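PDB 4P4L: shikimate 5-dehydrogenase AroE (5-dehydroshikimate reductase) from Mycobacterium tuberculosis, which probably catalyses the reversible NADP-dependent reduction of 3-dehydroshikimate to shikimate, the fourth of seven steps on the route to chorismate. Local coordinates for residues P67-A72 with V86-T91; P5-V10 with G56-G61; V187-I192 with V209-I214. All coordinates share one frame; numbering follows the deposited sequence.

Contact 1 of 3, residues P67-A72 with V86-T91; sequences PGKFAA and VGSANT. With SKM ((3R,4S,5R)-3,4,5-trihydroxycyclohex-1-ene-1-carboxylic acid), chain D.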
loop_
_atom_site.group_PDB
_atom_site.type_symbol
_atom_site.label_atom_id
_atom_site.label_comp_id
_atom_site.label_asym_id
_atom_site.label_seq_id
_atom_site.Cartn_x
_atom_site.Cartn_y
_atom_site.Cartn_z
ATOM N N PRO A 67 3.980 4.359 -11.513
ATOM C CA PRO A 67 4.749 5.424 -10.860
ATOM C C PRO A 67 3.962 6.720 -10.689
ATOM O O PRO A 67 4.588 7.763 -10.458
ATOM C CB PRO A 67 5.892 5.666 -11.855
ATOM C CG PRO A 67 5.252 5.438 -13.191
ATOM C CD PRO A 67 4.162 4.384 -12.977
ATOM N N GLY A 68 2.634 6.680 -10.771
ATOM C CA GLY A 68 1.862 7.923 -10.783
ATOM C C GLY A 68 1.256 8.481 -9.496
ATOM O O GLY A 68 0.465 9.424 -9.557
ATOM N N LYS A 69 1.602 7.943 -8.327
ATOM C CA LYS A 69 0.918 8.383 -7.108
ATOM C C LYS A 69 1.213 9.837 -6.699
ATOM O O LYS A 69 0.391 10.490 -6.044
ATOM C CB LYS A 69 1.200 7.421 -5.941
ATOM C CG LYS A 69 0.770 5.981 -6.228
ATOM C CD LYS A 69 0.813 5.127 -4.947
ATOM C CE LYS A 69 0.359 3.710 -5.236
ATOM N NZ LYS A 69 0.676 2.755 -4.116
ATOM N N PHE A 70 2.388 10.336 -7.061
ATOM C CA PHE A 70 2.719 11.727 -6.756
ATOM C C PHE A 70 2.009 12.668 -7.727
ATOM O O PHE A 70 1.480 13.710 -7.323
ATOM C CB PHE A 70 4.242 11.934 -6.753
ATOM C CG PHE A 70 4.954 10.992 -5.832
ATOM C CD1 PHE A 70 5.039 11.265 -4.466
ATOM C CD2 PHE A 70 5.488 9.806 -6.313
ATOM C CE1 PHE A 70 5.678 10.388 -3.605
ATOM C CE2 PHE A 70 6.129 8.911 -5.448
ATOM C CZ PHE A 70 6.218 9.206 -4.096
ATOM N N ALA A 71 1.968 12.279 -9.001
ATOM C CA ALA A 71 1.187 13.014 -9.993
ATOM C C ALA A 71 -0.306 13.043 -9.665
ATOM O O ALA A 71 -0.976 14.060 -9.892
ATOM C CB ALA A 71 1.424 12.441 -11.395
ATOM N N ALA A 72 -0.842 11.937 -9.151
ATOM C CA ALA A 72 -2.259 11.875 -8.790
ATOM C C ALA A 72 -2.605 12.890 -7.708
ATOM O O ALA A 72 -3.652 13.558 -7.767
ATOM C CB ALA A 72 -2.617 10.463 -8.297
ATOM N N VAL A 86 0.980 11.444 3.913
ATOM C CA VAL A 86 1.987 10.537 3.342
ATOM C C VAL A 86 2.641 11.080 2.082
ATOM O O VAL A 86 3.662 10.539 1.639
ATOM C CB VAL A 86 1.428 9.140 3.048
ATOM C CG1 VAL A 86 0.969 8.466 4.358
ATOM C CG2 VAL A 86 0.283 9.240 2.063
ATOM N N GLY A 87 2.055 12.137 1.508
ATOM C CA GLY A 87 2.640 12.816 0.359
ATOM C C GLY A 87 2.361 12.220 -1.016
ATOM O O GLY A 87 3.051 12.569 -1.979
ATOM N N SER A 88 1.365 11.333 -1.119
ATOM C CA SER A 88 1.004 10.727 -2.411
ATOM C C SER A 88 -0.412 10.143 -2.363
ATOM O O SER A 88 -1.048 10.087 -1.290
ATOM C CB SER A 88 2.025 9.660 -2.843
ATOM O OG SER A 88 1.820 8.437 -2.146
ATOM N N ALA A 89 -0.921 9.737 -3.525
ATOM C CA ALA A 89 -2.304 9.253 -3.629
ATOM C C ALA A 89 -2.440 8.064 -4.564
ATOM O O ALA A 89 -1.963 8.103 -5.703
ATOM C CB ALA A 89 -3.224 10.376 -4.092
ATOM N N ASN A 90 -3.107 7.009 -4.090
ATOM C CA ASN A 90 -3.361 5.861 -4.948
ATOM C C ASN A 90 -4.814 5.855 -5.427
ATOM O O ASN A 90 -5.261 4.902 -6.075
ATOM C CB ASN A 90 -3.050 4.575 -4.195
ATOM C CG ASN A 90 -4.099 4.269 -3.143
ATOM O OD1 ASN A 90 -4.716 5.190 -2.594
ATOM N ND2 ASN A 90 -4.353 2.978 -2.903
ATOM N N THR A 91 -5.541 6.930 -5.126
ATOM C CA THR A 91 -6.978 6.972 -5.382
ATOM C C THR A 91 -7.428 8.356 -5.851
ATOM O O THR A 91 -7.205 9.344 -5.150
ATOM C CB THR A 91 -7.769 6.621 -4.096
ATOM O OG1 THR A 91 -7.256 5.402 -3.536
ATOM C CG2 THR A 91 -9.272 6.446 -4.413
HETATM O O12 SKM D . -2.217 1.405 -4.144
HETATM C C8 SKM D . -2.504 0.210 -4.882
HETATM C C6 SKM D . -1.187 -0.457 -5.183
HETATM O O7 SKM D . -0.252 0.499 -5.635
HETATM C C5 SKM D . -1.380 -1.411 -6.245
HETATM C C4 SKM D . -2.467 -1.552 -7.002
HETATM C C1 SKM D . -2.464 -2.615 -8.077
HETATM O O2 SKM D . -3.449 -2.704 -8.860
HETATM O O3 SKM D . -1.470 -3.389 -8.180
HETATM C C10 SKM D . -3.735 -0.667 -6.863
HETATM C C9 SKM D . -3.290 0.609 -6.093
HETATM O O11 SKM D . -4.484 1.236 -5.743
#

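Contact 2 of 3, residues P5-V10 with G56-G61; sequences PKKAGV and GPEWVG. With SO4 (sulfate ion), chain E.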
loop_
_atom_site.group_PDB
_atom_site.type_symbol
_atom_site.label_atom_id
_atom_site.label_comp_id
_atom_site.label_asym_id
_atom_site.label_seq_id
_atom_site.Cartn_x
_atom_site.Cartn_y
_atom_site.Cartn_z
ATOM N N PRO A 5 -24.607 2.756 -15.845
ATOM C CA PRO A 5 -23.302 2.086 -15.856
ATOM C C PRO A 5 -22.144 3.066 -15.695
ATOM O O PRO A 5 -22.090 4.107 -16.357
ATOM C CB PRO A 5 -23.255 1.443 -17.243
ATOM C CG PRO A 5 -24.101 2.328 -18.082
ATOM C CD PRO A 5 -25.213 2.802 -17.185
ATOM N N LYS A 6 -21.224 2.722 -14.806
ATOM C CA LYS A 6 -20.074 3.567 -14.524
ATOM C C LYS A 6 -18.769 2.856 -14.849
ATOM O O LYS A 6 -18.734 1.636 -15.070
ATOM C CB LYS A 6 -20.070 3.989 -13.051
ATOM C CG LYS A 6 -21.273 4.830 -12.641
ATOM C CD LYS A 6 -21.339 6.147 -13.403
ATOM C CE LYS A 6 -22.563 6.971 -12.999
ATOM N NZ LYS A 6 -22.803 8.114 -13.935
ATOM N N LYS A 7 -17.693 3.630 -14.845
ATOM C CA LYS A 7 -16.391 3.152 -15.267
ATOM C C LYS A 7 -15.385 3.517 -14.194
ATOM O O LYS A 7 -15.443 4.612 -13.609
ATOM C CB LYS A 7 -15.980 3.813 -16.591
ATOM C CG LYS A 7 -16.983 3.671 -17.744
ATOM C CD LYS A 7 -16.324 4.067 -19.078
ATOM C CE LYS A 7 -17.324 4.071 -20.239
ATOM N NZ LYS A 7 -16.661 4.295 -21.568
ATOM N N ALA A 8 -14.497 2.577 -13.911
ATOM C CA ALA A 8 -13.335 2.795 -13.063
ATOM C C ALA A 8 -12.217 1.972 -13.688
ATOM O O ALA A 8 -12.408 1.353 -14.733
ATOM C CB ALA A 8 -13.597 2.344 -11.632
ATOM N N GLY A 9 -11.056 1.961 -13.059
ATOM C CA GLY A 9 -9.947 1.184 -13.573
ATOM C C GLY A 9 -8.722 1.442 -12.729
ATOM O O GLY A 9 -8.832 2.074 -11.680
ATOM N N VAL A 10 -7.563 0.959 -13.173
ATOM C CA VAL A 10 -6.309 1.212 -12.465
ATOM C C VAL A 10 -5.243 1.787 -13.419
ATOM O O VAL A 10 -5.051 1.257 -14.513
ATOM C CB VAL A 10 -5.802 -0.072 -11.759
ATOM C CG1 VAL A 10 -5.616 -1.240 -12.772
ATOM C CG2 VAL A 10 -4.516 0.218 -10.983
ATOM N N GLY A 56 -14.530 10.458 -19.774
ATOM C CA GLY A 56 -15.897 10.912 -19.937
ATOM C C GLY A 56 -16.655 10.893 -18.615
ATOM O O GLY A 56 -16.134 10.423 -17.603
ATOM N N PRO A 57 -17.899 11.386 -18.631
ATOM C CA PRO A 57 -18.756 11.598 -17.454
ATOM C C PRO A 57 -18.948 10.357 -16.573
ATOM O O PRO A 57 -19.111 10.491 -15.360
ATOM C CB PRO A 57 -20.100 11.988 -18.074
ATOM C CG PRO A 57 -19.766 12.524 -19.413
ATOM C CD PRO A 57 -18.580 11.749 -19.885
ATOM N N GLU A 58 -18.920 9.172 -17.180
ATOM C CA GLU A 58 -19.271 7.933 -16.491
ATOM C C GLU A 58 -18.136 7.339 -15.663
ATOM O O GLU A 58 -18.303 6.276 -15.061
ATOM C CB GLU A 58 -19.783 6.906 -17.505
ATOM C CG GLU A 58 -20.814 7.493 -18.465
ATOM C CD GLU A 58 -21.271 6.514 -19.534
ATOM O OE1 GLU A 58 -20.761 5.368 -19.561
ATOM O OE2 GLU A 58 -22.141 6.896 -20.348
ATOM N N TRP A 59 -16.985 8.011 -15.629
ATOM C CA TRP A 59 -15.882 7.570 -14.786
ATOM C C TRP A 59 -16.099 8.098 -13.364
ATOM O O TRP A 59 -16.211 9.304 -13.160
ATOM C CB TRP A 59 -14.534 8.055 -15.342
ATOM C CG TRP A 59 -14.044 7.231 -16.518
ATOM C CD1 TRP A 59 -14.426 7.355 -17.830
ATOM C CD2 TRP A 59 -13.099 6.151 -16.479
ATOM N NE1 TRP A 59 -13.768 6.420 -18.605
ATOM C CE2 TRP A 59 -12.952 5.670 -17.797
ATOM C CE3 TRP A 59 -12.365 5.544 -15.455
ATOM C CZ2 TRP A 59 -12.094 4.606 -18.114
ATOM C CZ3 TRP A 59 -11.514 4.493 -15.775
ATOM C CH2 TRP A 59 -11.389 4.037 -17.089
ATOM N N VAL A 60 -16.156 7.204 -12.383
ATOM C CA VAL A 60 -16.424 7.636 -11.007
ATOM C C VAL A 60 -15.125 7.825 -10.248
ATOM O O VAL A 60 -15.047 8.581 -9.270
ATOM C CB VAL A 60 -17.323 6.639 -10.263
ATOM C CG1 VAL A 60 -18.713 6.634 -10.867
ATOM C CG2 VAL A 60 -16.712 5.218 -10.276
ATOM N N GLY A 61 -14.094 7.127 -10.697
ATOM C CA GLY A 61 -12.820 7.191 -10.009
ATOM C C GLY A 61 -11.802 6.271 -10.643
ATOM O O GLY A 61 -12.135 5.451 -11.514
HETATM S S SO4 E . -15.026 7.638 -22.152
HETATM O O1 SO4 E . -15.755 8.598 -22.991
HETATM O O2 SO4 E . -13.834 8.294 -21.619
HETATM O O3 SO4 E . -15.900 7.229 -21.051
HETATM O O4 SO4 E . -14.642 6.443 -22.904
#

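Contact 3 of 3, residues V187-I192 with V209-I214; sequences VLVSTI and VLLDAI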
loop_
_atom_site.group_PDB
_atom_site.type_symbol
_atom_site.label_atom_id
_atom_site.label_comp_id
_atom_site.label_asym_id
_atom_site.label_seq_id
_atom_site.Cartn_x
_atom_site.Cartn_y
_atom_site.Cartn_z
ATOM N N VAL A 187 6.906 -6.552 14.504
ATOM C CA VAL A 187 6.355 -6.482 13.149
ATOM C C VAL A 187 7.369 -5.946 12.117
ATOM O O VAL A 187 8.033 -4.936 12.348
ATOM C CB VAL A 187 5.120 -5.550 13.112
ATOM C CG1 VAL A 187 4.577 -5.431 11.691
ATOM C CG2 VAL A 187 4.040 -6.040 14.049
ATOM N N LEU A 188 7.477 -6.618 10.977
ATOM C CA LEU A 188 8.326 -6.136 9.899
ATOM C C LEU A 188 7.469 -5.865 8.668
ATOM O O LEU A 188 6.750 -6.754 8.191
ATOM C CB LEU A 188 9.430 -7.152 9.566
ATOM C CG LEU A 188 10.189 -7.002 8.242
ATOM C CD1 LEU A 188 10.974 -5.709 8.220
ATOM C CD2 LEU A 188 11.111 -8.170 8.039
ATOM N N VAL A 189 7.522 -4.633 8.170
ATOM C CA VAL A 189 6.852 -4.308 6.915
ATOM C C VAL A 189 7.935 -4.041 5.892
ATOM O O VAL A 189 8.711 -3.116 6.058
ATOM C CB VAL A 189 5.976 -3.049 7.027
ATOM C CG1 VAL A 189 5.272 -2.773 5.686
ATOM C CG2 VAL A 189 4.952 -3.205 8.145
ATOM N N SER A 190 8.008 -4.847 4.839
ATOM C CA SER A 190 9.060 -4.640 3.845
ATOM C C SER A 190 8.480 -4.053 2.557
ATOM O O SER A 190 7.564 -4.625 1.966
ATOM C CB SER A 190 9.798 -5.955 3.563
ATOM O OG SER A 190 10.629 -5.852 2.410
ATOM N N THR A 191 9.014 -2.910 2.126
ATOM C CA THR A 191 8.525 -2.225 0.925
ATOM C C THR A 191 9.565 -2.210 -0.186
ATOM O O THR A 191 9.401 -1.486 -1.174
ATOM C CB THR A 191 8.250 -0.737 1.200
ATOM O OG1 THR A 191 9.509 -0.086 1.408
ATOM C CG2 THR A 191 7.353 -0.561 2.421
ATOM N N ILE A 192 10.646 -2.966 -0.014
ATOM C CA ILE A 192 11.743 -2.982 -0.994
ATOM C C ILE A 192 11.623 -4.185 -1.943
ATOM O O ILE A 192 10.865 -5.111 -1.654
ATOM C CB ILE A 192 13.117 -3.040 -0.296
ATOM C CG1 ILE A 192 13.258 -4.319 0.530
ATOM C CG2 ILE A 192 13.323 -1.825 0.574
ATOM C CD1 ILE A 192 14.557 -4.380 1.334
ATOM N N VAL A 209 6.187 -11.259 13.029
ATOM C CA VAL A 209 5.207 -10.939 12.000
ATOM C C VAL A 209 5.885 -10.229 10.821
ATOM O O VAL A 209 6.608 -9.234 11.013
ATOM C CB VAL A 209 4.079 -10.019 12.538
ATOM C CG1 VAL A 209 3.071 -9.687 11.426
ATOM C CG2 VAL A 209 3.385 -10.655 13.724
ATOM N N LEU A 210 5.668 -10.763 9.619
ATOM C CA LEU A 210 6.096 -10.122 8.373
ATOM C C LEU A 210 4.929 -9.669 7.507
ATOM O O LEU A 210 3.987 -10.441 7.242
ATOM C CB LEU A 210 6.974 -11.066 7.536
ATOM C CG LEU A 210 7.174 -10.654 6.071
ATOM C CD1 LEU A 210 8.104 -9.447 5.969
ATOM C CD2 LEU A 210 7.723 -11.832 5.273
ATOM N N LEU A 211 5.002 -8.420 7.060
ATOM C CA LEU A 211 4.125 -7.925 6.010
ATOM C C LEU A 211 5.034 -7.562 4.853
ATOM O O LEU A 211 5.811 -6.610 4.939
ATOM C CB LEU A 211 3.345 -6.680 6.464
ATOM C CG LEU A 211 2.503 -6.010 5.377
ATOM C CD1 LEU A 211 1.659 -7.053 4.658
ATOM C CD2 LEU A 211 1.594 -4.939 5.965
ATOM N N ASP A 212 4.963 -8.343 3.785
ATOM C CA ASP A 212 5.805 -8.097 2.628
ATOM C C ASP A 212 4.920 -7.475 1.565
ATOM O O ASP A 212 3.918 -8.076 1.182
ATOM C CB ASP A 212 6.372 -9.422 2.122
ATOM C CG ASP A 212 7.587 -9.239 1.236
ATOM O OD1 ASP A 212 7.654 -8.224 0.501
ATOM O OD2 ASP A 212 8.485 -10.119 1.273
ATOM N N ALA A 213 5.273 -6.280 1.081
ATOM C CA ALA A 213 4.448 -5.596 0.080
ATOM C C ALA A 213 4.462 -6.340 -1.254
ATOM O O ALA A 213 3.571 -6.162 -2.098
ATOM C CB ALA A 213 4.901 -4.128 -0.112
ATOM N N ILE A 214 5.465 -7.183 -1.462
ATOM C CA ILE A 214 5.522 -7.932 -2.722
ATOM C C ILE A 214 4.508 -9.076 -2.758
ATOM O O ILE A 214 4.278 -9.737 -1.727
ATOM C CB ILE A 214 6.934 -8.448 -2.958
ATOM C CG1 ILE A 214 7.812 -7.247 -3.237
ATOM C CG2 ILE A 214 7.003 -9.408 -4.155
ATOM C CD1 ILE A 214 9.210 -7.534 -3.028
HETATM O O HOH W 1 10.158 -6.975 0.167
#

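Contact 1 of 3, residues P67-A72 with V86-T91
K69 and A89 make the backbone join: K69 O, in the first turn of helix 69-75, accepts A89 N at 2.9 Å. The N-H points reasonably straight at it (157°), but A89 N stands above the carbonyl plane. Beside this bond K69 CA comes to 3.2 Å from A89 O, a CA-H...O contact, and K69 CB brushes the same oxygen.

Apolar and ring contacts flank that join. One turn along, A72 CB rests on A89 CB at 4.2 Å. On the other flank S88 CB makes an off-centre CH-pi contact with the F70 ring, 4.2 Å from its centroid. The ring meets 86-91 obliquely through CD1, which lies 3.4 Å from G87 O. G87 has just left helix 81-86 with a positive phi, a backbone shape that suits glycine.

The polar ends of K69 and N90 serve bound shikimate. With CG anti to the carbonyl carbon (chi1 -59°) and the chain extended beyond it, K69 carries its amine alongside N90 to the ligand, CE against N90 CB. K69 NZ then reaches two hydroxyls, SKM O7 at 2.9 Å and SKM O12 at 3.2 Å, while D105 holds it by a salt bridge. N90 ND2 donates to SKM O12 at 2.9 Å and only weakly to SKM O11. N90 OD1 accepts from T91 OG1, well above the amide plane, and from T104 N; together these favour turning the NH2 to the ligand. Helix start and loop thus build one wall of the shikimate pocket, where K69 and N90, together with D105, itself hydrogen-bonded to shikimate, and others such as Q247 read the ligand, as in the substrate-binding domain of shikimate dehydrogenases.

Contact 2 of 3, residues P5-V10 with G56-G61
K7 sets off with CG anti to its carbonyl carbon (chi1 -55°) and stays extended to the tip, passing across W59 on its way out. W59 also has CG anti to its carbonyl carbon (chi1 -78°), with the ring turned across that bond (chi2 82°), and one face of the indole receives the start of the lysine. K7 CB sits over the five-membered ring, 3.7 Å from its centroid and almost on the normal, a CH-pi contact, and K7 CD passes W59 NE1 at 3.5 Å. Further round the ring W59 CZ3 presses on A8 C at 3.3 Å, obliquely.

Beneath the side chains the backbones make a single beta bridge, in which K7 uses both its backbone polar atoms. K7 N donates to E58 O at 2.7 Å, and K7 O accepts V60 N at 3.0 Å. The bridge begins on the last two residues of the type I turn G56-W59 and leads into strand 61-64, which lies parallel to strand 7-12 in the mixed sheet of the substrate-binding domain. Strand 7-12 has strand 37-42 on its other side, so the chain from 37-42 through helix 48-54 to 61-64 is a beta-alpha-beta crossover that straddles it.

On the opposite side of the bridge from the indole, K6, bent at chi2, crosses V60 at about a right angle, its CG 3.6 Å from V60 CG1. F251 of helix 236-252 touches V60 and A8 there.

The outer end carries charge. E58 OE1 lies 4.7 Å from K7 NZ, too far for a salt bridge, though the opposite charges may still attract weakly. K7 NZ instead donates to O3 of a sulfate at 3.1 Å, and G56 N holds sulfate O2. W59 NE1 adds a weak bond to O3, which lies at the indole edge; the ion probably comes from the crystallisation liquor.

Contact 3 of 3, residues V187-I192 with V209-I214
L188 and L210 lie side by side, CD2 of L188 resting 3.9 Å from CD1 of L210. The matching torsions (CG anti to the backbone N, chi1 164° and 165°) send both branched ends the same way, on the face that helix 221-229 covers. V189 and L211 repeat the arrangement on the other face, with V189 CG2 at 4.2 Å from L211 CB; V187 and V209 continue it, and helix 105-113 packs on L211, V187 and V209.

In-register parallel strands hold the pairs level. L188 N donates to V209 O at 2.8 Å, L211 N to L188 O at 2.7 Å in an almost straight bond, and S190 N to L211 O at 2.8 Å. A213 N to S190 O closes the series.

Where the strands end, one water joins the two: it accepts from S190 OG and donates to I192 O and D212 OD1. That oxygen also takes I214 N, an Asx turn, while D212 OD2 is hydrogen-bonded to T220 OG1.

Side by side in a wholly parallel sheet of order 3-2-1-4-5-6, with helices on both faces, these are the fourth and fifth strands of a Rossmann fold, the probable NADP-binding domain.

In the fold
Contacts 1 and 2 belong to the substrate-binding domain with its mixed sheet, contact 3 to the parallel sheet of the other domain. Contacts 1 and 3 are buried, on opposite sides of the chain's centre, whereas contact 2 is only partly buried, its centre about 22 Å from the centre of the chain. Helix 236-252 touches contacts 1 and 2, helix 105-113 contacts 1 and 3. Strands and apolar pairs make contact 3, a helix start and a loop contact 1, an inner strand and the loop entering its neighbour contact 2. Polar ends are used accordingly: for shikimate in contact 1, for a sulfate at the periphery in contact 2, for a water where the strands end in contact 3.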